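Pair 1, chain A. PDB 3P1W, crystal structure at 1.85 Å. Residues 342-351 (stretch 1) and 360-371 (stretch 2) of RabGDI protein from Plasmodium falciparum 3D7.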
# COMPACT_ATOMS: atom_id res chain seq x y z
N GLN A 342 -14.60 14.78 -10.58
CA GLN A 342 -13.78 14.72 -11.78
C GLN A 342 -12.28 14.67 -11.46
O GLN A 342 -11.45 15.12 -12.26
CB GLN A 342 -14.11 15.88 -12.75
CG GLN A 342 -15.54 15.87 -13.30
CD GLN A 342 -15.84 14.63 -14.14
OE1 GLN A 342 -16.54 13.71 -13.68
NE2 GLN A 342 -15.31 14.58 -15.36
N THR A 343 -11.94 14.09 -10.31
CA THR A 343 -10.52 13.99 -9.92
C THR A 343 -9.71 13.12 -10.88
O THR A 343 -10.22 12.15 -11.45
CB THR A 343 -10.33 13.47 -8.49
OG1 THR A 343 -11.13 12.29 -8.28
CG2 THR A 343 -10.70 14.58 -7.47
N ASN A 344 -8.45 13.50 -11.07
CA ASN A 344 -7.54 12.77 -11.98
C ASN A 344 -6.78 11.66 -11.27
O ASN A 344 -6.12 10.83 -11.90
CB ASN A 344 -6.56 13.75 -12.64
CG ASN A 344 -7.24 14.64 -13.64
OD1 ASN A 344 -8.06 14.19 -14.43
ND2 ASN A 344 -6.91 15.92 -13.62
N SER A 345 -6.86 11.69 -9.94
CA SER A 345 -6.40 10.61 -9.12
C SER A 345 -7.20 10.64 -7.81
O SER A 345 -7.57 11.71 -7.29
CB SER A 345 -4.90 10.72 -8.86
OG SER A 345 -4.57 12.01 -8.34
N CYS A 346 -7.53 9.46 -7.30
CA CYS A 346 -8.22 9.40 -6.02
C CYS A 346 -8.13 8.01 -5.41
O CYS A 346 -7.73 7.06 -6.07
CB CYS A 346 -9.71 9.86 -6.12
SG CYS A 346 -10.79 8.83 -7.05
N GLN A 347 -8.43 7.96 -4.11
CA GLN A 347 -8.52 6.74 -3.31
C GLN A 347 -9.94 6.67 -2.72
O GLN A 347 -10.46 7.69 -2.22
CB GLN A 347 -7.51 6.77 -2.17
CG GLN A 347 -7.51 5.52 -1.24
CD GLN A 347 -6.36 5.54 -0.25
OE1 GLN A 347 -5.79 4.50 0.11
NE2 GLN A 347 -5.98 6.73 0.18
N ILE A 348 -10.56 5.50 -2.81
CA ILE A 348 -11.84 5.23 -2.18
C ILE A 348 -11.68 4.06 -1.24
O ILE A 348 -11.23 2.99 -1.64
CB ILE A 348 -12.94 4.88 -3.22
CG1 ILE A 348 -13.13 6.00 -4.26
CG2 ILE A 348 -14.27 4.56 -2.54
CD1 ILE A 348 -13.92 5.55 -5.49
N ILE A 349 -11.96 4.30 0.03
CA ILE A 349 -11.92 3.30 1.06
C ILE A 349 -13.35 2.85 1.33
O ILE A 349 -14.22 3.68 1.67
CB ILE A 349 -11.22 3.83 2.32
CG1 ILE A 349 -9.75 4.12 2.00
CG2 ILE A 349 -11.36 2.82 3.51
CD1 ILE A 349 -8.96 4.87 3.07
N ILE A 350 -13.59 1.55 1.22
CA ILE A 350 -14.92 0.99 1.50
C ILE A 350 -14.91 0.16 2.80
O ILE A 350 -14.40 -0.98 2.81
CB ILE A 350 -15.45 0.14 0.35
CG1 ILE A 350 -15.36 0.89 -0.99
CG2 ILE A 350 -16.93 -0.33 0.69
CD1 ILE A 350 -15.75 0.05 -2.23
N PRO A 351 -15.43 0.75 3.89
CA PRO A 351 -15.40 0.02 5.16
C PRO A 351 -16.22 -1.26 5.06
O PRO A 351 -17.29 -1.27 4.46
CB PRO A 351 -15.99 1.02 6.15
CG PRO A 351 -15.74 2.35 5.54
CD PRO A 351 -15.81 2.16 4.07
N ASP A 360 -12.11 -4.77 4.39
CA ASP A 360 -12.42 -3.59 3.59
C ASP A 360 -12.13 -3.84 2.09
O ASP A 360 -11.34 -4.73 1.73
CB ASP A 360 -11.62 -2.38 4.07
CG ASP A 360 -12.05 -1.86 5.45
OD1 ASP A 360 -12.89 -2.47 6.17
OD2 ASP A 360 -11.50 -0.80 5.82
N ILE A 361 -12.73 -3.03 1.24
CA ILE A 361 -12.41 -3.01 -0.19
C ILE A 361 -11.90 -1.61 -0.53
O ILE A 361 -12.31 -0.62 0.10
CB ILE A 361 -13.60 -3.45 -1.04
CG1 ILE A 361 -13.92 -4.93 -0.71
CG2 ILE A 361 -13.36 -3.26 -2.53
CD1 ILE A 361 -15.11 -5.55 -1.49
N TYR A 362 -10.99 -1.55 -1.49
CA TYR A 362 -10.29 -0.32 -1.84
C TYR A 362 -10.31 -0.08 -3.34
O TYR A 362 -10.29 -1.01 -4.12
CB TYR A 362 -8.85 -0.38 -1.35
CG TYR A 362 -8.68 -0.83 0.10
CD1 TYR A 362 -8.54 0.10 1.13
CD2 TYR A 362 -8.67 -2.19 0.45
CE1 TYR A 362 -8.38 -0.28 2.44
CE2 TYR A 362 -8.52 -2.60 1.77
CZ TYR A 362 -8.38 -1.65 2.77
OH TYR A 362 -8.24 -2.02 4.07
N ILE A 363 -10.34 1.19 -3.75
CA ILE A 363 -10.26 1.56 -5.16
C ILE A 363 -9.28 2.72 -5.30
O ILE A 363 -9.46 3.76 -4.65
CB ILE A 363 -11.60 1.98 -5.76
CG1 ILE A 363 -12.70 0.98 -5.42
CG2 ILE A 363 -11.44 2.24 -7.26
CD1 ILE A 363 -14.13 1.33 -5.95
N ASN A 364 -8.24 2.54 -6.12
CA ASN A 364 -7.36 3.64 -6.51
C ASN A 364 -7.62 4.04 -7.94
O ASN A 364 -7.94 3.21 -8.76
CB ASN A 364 -5.91 3.26 -6.32
CG ASN A 364 -5.48 3.39 -4.89
OD1 ASN A 364 -6.20 4.00 -4.07
ND2 ASN A 364 -4.33 2.83 -4.56
N LEU A 365 -7.49 5.33 -8.23
CA LEU A 365 -7.73 5.85 -9.55
C LEU A 365 -6.51 6.70 -9.91
O LEU A 365 -6.12 7.57 -9.12
CB LEU A 365 -9.02 6.69 -9.57
CG LEU A 365 -9.51 7.41 -10.81
CD1 LEU A 365 -8.66 8.62 -11.19
CD2 LEU A 365 -9.68 6.47 -12.02
N VAL A 366 -5.93 6.42 -11.09
CA VAL A 366 -4.85 7.19 -11.66
C VAL A 366 -5.03 7.37 -13.15
O VAL A 366 -5.84 6.69 -13.79
CB VAL A 366 -3.50 6.54 -11.33
CG1 VAL A 366 -3.15 6.73 -9.84
CG2 VAL A 366 -3.55 5.06 -11.70
N SER A 367 -4.30 8.33 -13.71
CA SER A 367 -4.57 8.75 -15.08
C SER A 367 -3.35 9.41 -15.70
O SER A 367 -2.22 9.22 -15.24
CB SER A 367 -5.78 9.70 -15.09
OG SER A 367 -5.49 10.90 -14.39
N PHE A 368 -3.58 10.20 -16.75
CA PHE A 368 -2.53 10.99 -17.38
C PHE A 368 -1.83 11.93 -16.40
O PHE A 368 -0.64 12.21 -16.57
CB PHE A 368 -3.12 11.78 -18.53
CG PHE A 368 -2.13 12.67 -19.23
CD1 PHE A 368 -1.14 12.12 -20.05
CD2 PHE A 368 -2.17 14.05 -19.07
CE1 PHE A 368 -0.22 12.93 -20.70
CE2 PHE A 368 -1.25 14.87 -19.72
CZ PHE A 368 -0.28 14.32 -20.53
N GLN A 369 -2.54 12.39 -15.37
CA GLN A 369 -1.92 13.24 -14.33
C GLN A 369 -0.62 12.64 -13.80
O GLN A 369 0.39 13.34 -13.69
CB GLN A 369 -2.90 13.51 -13.18
CG GLN A 369 -2.31 14.33 -12.02
CD GLN A 369 -2.88 13.98 -10.65
OE1 GLN A 369 -3.87 13.26 -10.53
NE2 GLN A 369 -2.24 14.50 -9.59
N HIS A 370 -0.64 11.35 -13.47
CA HIS A 370 0.56 10.65 -12.97
C HIS A 370 1.36 9.91 -14.06
O HIS A 370 2.19 9.06 -13.75
CB HIS A 370 0.18 9.66 -11.85
CG HIS A 370 -0.10 10.32 -10.53
ND1 HIS A 370 -1.35 10.78 -10.17
CD2 HIS A 370 0.72 10.62 -9.50
CE1 HIS A 370 -1.28 11.33 -8.97
NE2 HIS A 370 -0.03 11.25 -8.55
N GLY A 371 1.10 10.21 -15.32
CA GLY A 371 1.84 9.60 -16.43
C GLY A 371 1.67 8.10 -16.58
O GLY A 371 2.60 7.41 -17.02
O HOH W 1 -3.16 10.30 -11.97
O HOH W 2 -6.71 12.77 -16.77

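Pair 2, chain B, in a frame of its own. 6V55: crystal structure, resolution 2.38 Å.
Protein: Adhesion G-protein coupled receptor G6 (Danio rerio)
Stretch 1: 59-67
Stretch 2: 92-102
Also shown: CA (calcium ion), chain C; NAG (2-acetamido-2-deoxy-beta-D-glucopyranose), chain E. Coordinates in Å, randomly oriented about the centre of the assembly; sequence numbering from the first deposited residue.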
# COMPACT_ATOMS: atom_id res chain seq x y z
N ILE B 59 1.68 5.31 -11.77
CA ILE B 59 0.26 5.55 -12.03
C ILE B 59 -0.52 4.28 -12.36
O ILE B 59 -1.73 4.37 -12.61
CB ILE B 59 0.04 6.57 -13.17
CG1 ILE B 59 0.46 5.99 -14.51
CG2 ILE B 59 0.79 7.87 -12.91
CD1 ILE B 59 -0.27 6.63 -15.68
N TYR B 60 0.12 3.11 -12.34
CA TYR B 60 -0.58 1.85 -12.59
C TYR B 60 -0.86 1.16 -11.26
O TYR B 60 -1.98 1.22 -10.76
CB TYR B 60 0.21 0.95 -13.53
CG TYR B 60 0.28 1.42 -14.98
CD1 TYR B 60 -0.56 2.42 -15.45
CD2 TYR B 60 1.19 0.86 -15.87
CE1 TYR B 60 -0.49 2.86 -16.76
CE2 TYR B 60 1.27 1.29 -17.19
CZ TYR B 60 0.43 2.28 -17.62
OH TYR B 60 0.48 2.71 -18.93
N ASP B 61 0.14 0.49 -10.66
CA ASP B 61 0.01 -0.01 -9.30
C ASP B 61 0.97 0.77 -8.43
O ASP B 61 2.12 0.97 -8.81
CB ASP B 61 0.37 -1.49 -9.17
CG ASP B 61 -0.38 -2.37 -10.17
OD1 ASP B 61 -1.38 -1.89 -10.72
OD2 ASP B 61 0.05 -3.53 -10.39
N ARG B 62 0.53 1.19 -7.24
CA ARG B 62 1.42 1.93 -6.35
C ARG B 62 1.19 1.50 -4.91
O ARG B 62 0.10 1.06 -4.53
CB ARG B 62 1.24 3.45 -6.48
CG ARG B 62 -0.13 3.97 -6.09
CD ARG B 62 -0.15 5.50 -5.99
NE ARG B 62 0.17 6.16 -7.25
CZ ARG B 62 -0.15 7.42 -7.57
NH1 ARG B 62 -0.81 8.21 -6.71
NH2 ARG B 62 0.20 7.89 -8.76
N VAL B 63 2.25 1.61 -4.11
CA VAL B 63 2.18 1.53 -2.65
C VAL B 63 2.50 2.92 -2.13
O VAL B 63 3.52 3.49 -2.52
CB VAL B 63 3.15 0.49 -2.08
CG1 VAL B 63 3.29 0.62 -0.56
CG2 VAL B 63 2.68 -0.88 -2.42
N VAL B 64 1.64 3.46 -1.26
CA VAL B 64 1.88 4.74 -0.57
C VAL B 64 2.22 4.45 0.89
O VAL B 64 1.48 3.72 1.56
CB VAL B 64 0.65 5.66 -0.67
CG1 VAL B 64 0.86 6.93 0.12
CG2 VAL B 64 0.33 5.99 -2.13
N VAL B 65 3.33 5.00 1.39
CA VAL B 65 3.69 4.91 2.81
C VAL B 65 3.48 6.28 3.45
O VAL B 65 4.13 7.26 3.06
CB VAL B 65 5.14 4.45 3.03
CG1 VAL B 65 5.43 4.35 4.52
CG2 VAL B 65 5.39 3.11 2.34
N LYS B 66 2.60 6.34 4.45
CA LYS B 66 2.16 7.60 5.04
C LYS B 66 2.58 7.64 6.51
O LYS B 66 2.15 6.80 7.32
CB LYS B 66 0.63 7.74 4.91
CG LYS B 66 0.16 9.15 4.56
CD LYS B 66 -1.28 9.16 4.04
CE LYS B 66 -2.34 9.24 5.15
NZ LYS B 66 -3.74 8.88 4.67
N THR B 67 3.43 8.58 6.85
CA THR B 67 3.63 8.93 8.25
C THR B 67 2.95 10.27 8.50
O THR B 67 2.23 10.80 7.65
CB THR B 67 5.11 8.92 8.60
OG1 THR B 67 5.29 9.54 9.88
CG2 THR B 67 5.93 9.63 7.54
N GLU B 92 0.77 4.31 8.19
CA GLU B 92 -0.25 3.78 7.31
C GLU B 92 0.38 3.37 5.98
O GLU B 92 1.13 4.16 5.39
CB GLU B 92 -1.37 4.81 7.08
CG GLU B 92 -1.92 5.37 8.39
CD GLU B 92 -3.18 6.19 8.23
OE1 GLU B 92 -3.44 6.74 7.13
OE2 GLU B 92 -3.94 6.30 9.21
N VAL B 93 0.08 2.15 5.52
CA VAL B 93 0.58 1.60 4.26
C VAL B 93 -0.61 1.31 3.35
O VAL B 93 -1.45 0.47 3.68
CB VAL B 93 1.39 0.31 4.48
CG1 VAL B 93 1.79 -0.30 3.14
CG2 VAL B 93 2.62 0.59 5.31
N PHE B 94 -0.66 1.97 2.20
CA PHE B 94 -1.72 1.74 1.23
C PHE B 94 -1.20 0.96 0.05
O PHE B 94 0.00 0.97 -0.23
CB PHE B 94 -2.30 3.06 0.73
CG PHE B 94 -2.91 3.88 1.81
CD1 PHE B 94 -4.20 3.63 2.23
CD2 PHE B 94 -2.17 4.88 2.42
CE1 PHE B 94 -4.75 4.38 3.23
CE2 PHE B 94 -2.72 5.64 3.42
CZ PHE B 94 -4.02 5.39 3.83
N PHE B 95 -2.11 0.29 -0.65
CA PHE B 95 -1.75 -0.41 -1.88
C PHE B 95 -2.96 -0.39 -2.80
O PHE B 95 -4.08 -0.72 -2.37
CB PHE B 95 -1.31 -1.85 -1.59
CG PHE B 95 -1.19 -2.73 -2.82
CD1 PHE B 95 -0.37 -2.38 -3.89
CD2 PHE B 95 -1.88 -3.94 -2.88
CE1 PHE B 95 -0.25 -3.22 -5.02
CE2 PHE B 95 -1.76 -4.78 -4.00
CZ PHE B 95 -0.95 -4.42 -5.07
N ASN B 96 -2.74 0.01 -4.05
CA ASN B 96 -3.78 0.05 -5.08
C ASN B 96 -3.23 -0.56 -6.37
O ASN B 96 -2.12 -0.22 -6.80
CB ASN B 96 -4.24 1.48 -5.32
CG ASN B 96 -4.92 2.06 -4.13
OD1 ASN B 96 -6.03 1.65 -3.77
ND2 ASN B 96 -4.26 3.01 -3.48
N SER B 97 -3.98 -1.49 -6.96
CA SER B 97 -3.61 -2.07 -8.24
C SER B 97 -4.69 -1.68 -9.22
O SER B 97 -5.83 -1.42 -8.83
CB SER B 97 -3.50 -3.60 -8.18
OG SER B 97 -4.68 -4.13 -7.60
N ASP B 98 -4.36 -1.65 -10.51
CA ASP B 98 -5.40 -1.30 -11.45
C ASP B 98 -5.98 -2.59 -12.03
O ASP B 98 -5.88 -3.63 -11.38
CB ASP B 98 -4.91 -0.30 -12.51
CG ASP B 98 -3.69 -0.77 -13.32
OD1 ASP B 98 -3.10 0.08 -14.02
OD2 ASP B 98 -3.30 -1.95 -13.33
N PHE B 99 -6.55 -2.54 -13.24
CA PHE B 99 -7.33 -3.62 -13.84
C PHE B 99 -6.50 -4.69 -14.54
O PHE B 99 -7.06 -5.73 -14.89
CB PHE B 99 -8.35 -3.07 -14.85
CG PHE B 99 -7.78 -2.06 -15.82
CD1 PHE B 99 -7.20 -2.47 -17.02
CD2 PHE B 99 -7.83 -0.69 -15.54
CE1 PHE B 99 -6.66 -1.54 -17.92
CE2 PHE B 99 -7.29 0.23 -16.43
CZ PHE B 99 -6.71 -0.21 -17.62
N SER B 100 -5.20 -4.47 -14.78
CA SER B 100 -4.44 -5.43 -15.58
C SER B 100 -2.97 -5.35 -15.21
O SER B 100 -2.52 -4.35 -14.65
CB SER B 100 -4.60 -5.16 -17.07
OG SER B 100 -3.79 -4.05 -17.40
N VAL B 101 -2.22 -6.41 -15.57
CA VAL B 101 -0.78 -6.63 -15.29
C VAL B 101 -0.49 -6.67 -13.80
O VAL B 101 -0.38 -5.62 -13.15
CB VAL B 101 0.13 -5.59 -15.98
CG1 VAL B 101 1.59 -5.95 -15.82
CG2 VAL B 101 -0.23 -5.43 -17.45
N GLN B 102 -0.29 -7.86 -13.25
CA GLN B 102 -0.02 -8.03 -11.83
C GLN B 102 1.35 -8.66 -11.62
O GLN B 102 1.76 -9.55 -12.38
CB GLN B 102 -1.09 -8.89 -11.18
CG GLN B 102 -2.37 -8.13 -11.01
CD GLN B 102 -3.30 -8.30 -12.17
OE1 GLN B 102 -3.50 -9.41 -12.64
NE2 GLN B 102 -3.85 -7.19 -12.66
CA CA C . -1.82 -3.72 -12.38
C1 NAG E . -7.15 4.07 6.95
C2 NAG E . -8.01 5.33 6.70
C3 NAG E . -8.02 6.23 7.94
C4 NAG E . -8.51 5.46 9.16
C5 NAG E . -7.64 4.22 9.38
C6 NAG E . -8.17 3.34 10.48
C7 NAG E . -7.92 5.81 4.28
C8 NAG E . -7.43 6.76 3.23
N2 NAG E . -7.56 6.10 5.54
O3 NAG E . -8.85 7.38 7.73
O4 NAG E . -8.48 6.31 10.31
O5 NAG E . -7.60 3.41 8.19
O6 NAG E . -9.12 2.41 9.97
O7 NAG E . -8.60 4.82 4.01
O HOH W 3 -3.69 -5.01 -11.20

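Pair 1 and pair 2 are both two-stranded antiparallel ladders. In pair 1, strand 346-350 runs beside strand 361-367, with 171° between their directions and a closest approach of 4.7 Å. In pair 2, strand 62-66 lies against strand 92-96 at 165° and 4.6 Å. Fourteen central residues superpose with an RMSD of 0.7 Å.

The register is the same. Cys A346 with Leu A365 matches Arg B62 with Asn B96, and Ile A350 with Ile A361 matches Lys B66 with Glu B92. Each of these is a hydrogen-bonded pair. At the central pair, Ile A348 N donates to Ile A363 O at 2.8 Å and Ile A363 N to Ile A348 O at 2.9 Å. In pair 2, Phe B94 N donates to Val B64 O at 2.8 Å and Val B64 N to Phe B94 O at 3.2 Å. The same backbone ladder thus forms with different side chains in the two pairs.

The side chains on one face differ in character. In pair 1, the face of Cys A346, Ile A348, Ile A350, Ile A361, Ile A363 and Leu A365 is apolar and buried. Ile A350 CD1 reaches Ile A361 CG2 at 4.1 Å and Ile A363 CD1 at 4.3 Å. Cys A346 SG packs on Leu A365 CB at 3.8 Å. In pair 2, the same face is mixed and more open. Val B64 superposes closely on Ile A348, and its CB lies 4.2 Å from Phe B94 CB. At the end of the ladder, the isoleucine pair is replaced by a salt bridge, with Lys B66 NZ 3.3 Å from Glu B92 OE1; the hydrogen bond within it is weak. Lys B66 NZ also lies 3.6 Å from Phe B94 CZ. The other side chains there include Phe B94, whose CE1 is 3.6 Å from C8 of the NAG sugar.

The other face reverses the trend at one bridged pair. Gln A347 and Asn A364 match Val B63 and Phe B95. The polar pair meets through Gln A347 CG and Asn A364 OD1 at 3.5 Å, and this OD1 has no hydrogen-bond partner in the model. The apolar pair brings Val B63 CG2 to Phe B95 CD1 at 3.7 Å. Further along, Ile A349 CG1 touches Tyr A362 CD1 at 4.3 Å.

Beyond the matched bridges, Ser A345 and Ser A367 fall on Asp B61 and Asp B98. In pair 1, hydroxyls do the work: Ser A367 OG donates to Asn A344 O at 2.6 Å, and Ser A345 OG to Gln A369 OE1 at 2.6 Å. Water 1 joins Asn A344 O at 3.0 Å to Ser A367 N at 2.9 Å. In pair 2, the carboxylates hold calcium. Asp B61 OD1 and Asp B98 OD2 each bind CA at 2.5 Å. With the ion bound to both, Asp B61 OD1 and Asp B98 OD2 sit 3.2 Å apart. Asp B98 N also donates to Asp B61 OD1 at 3.0 Å.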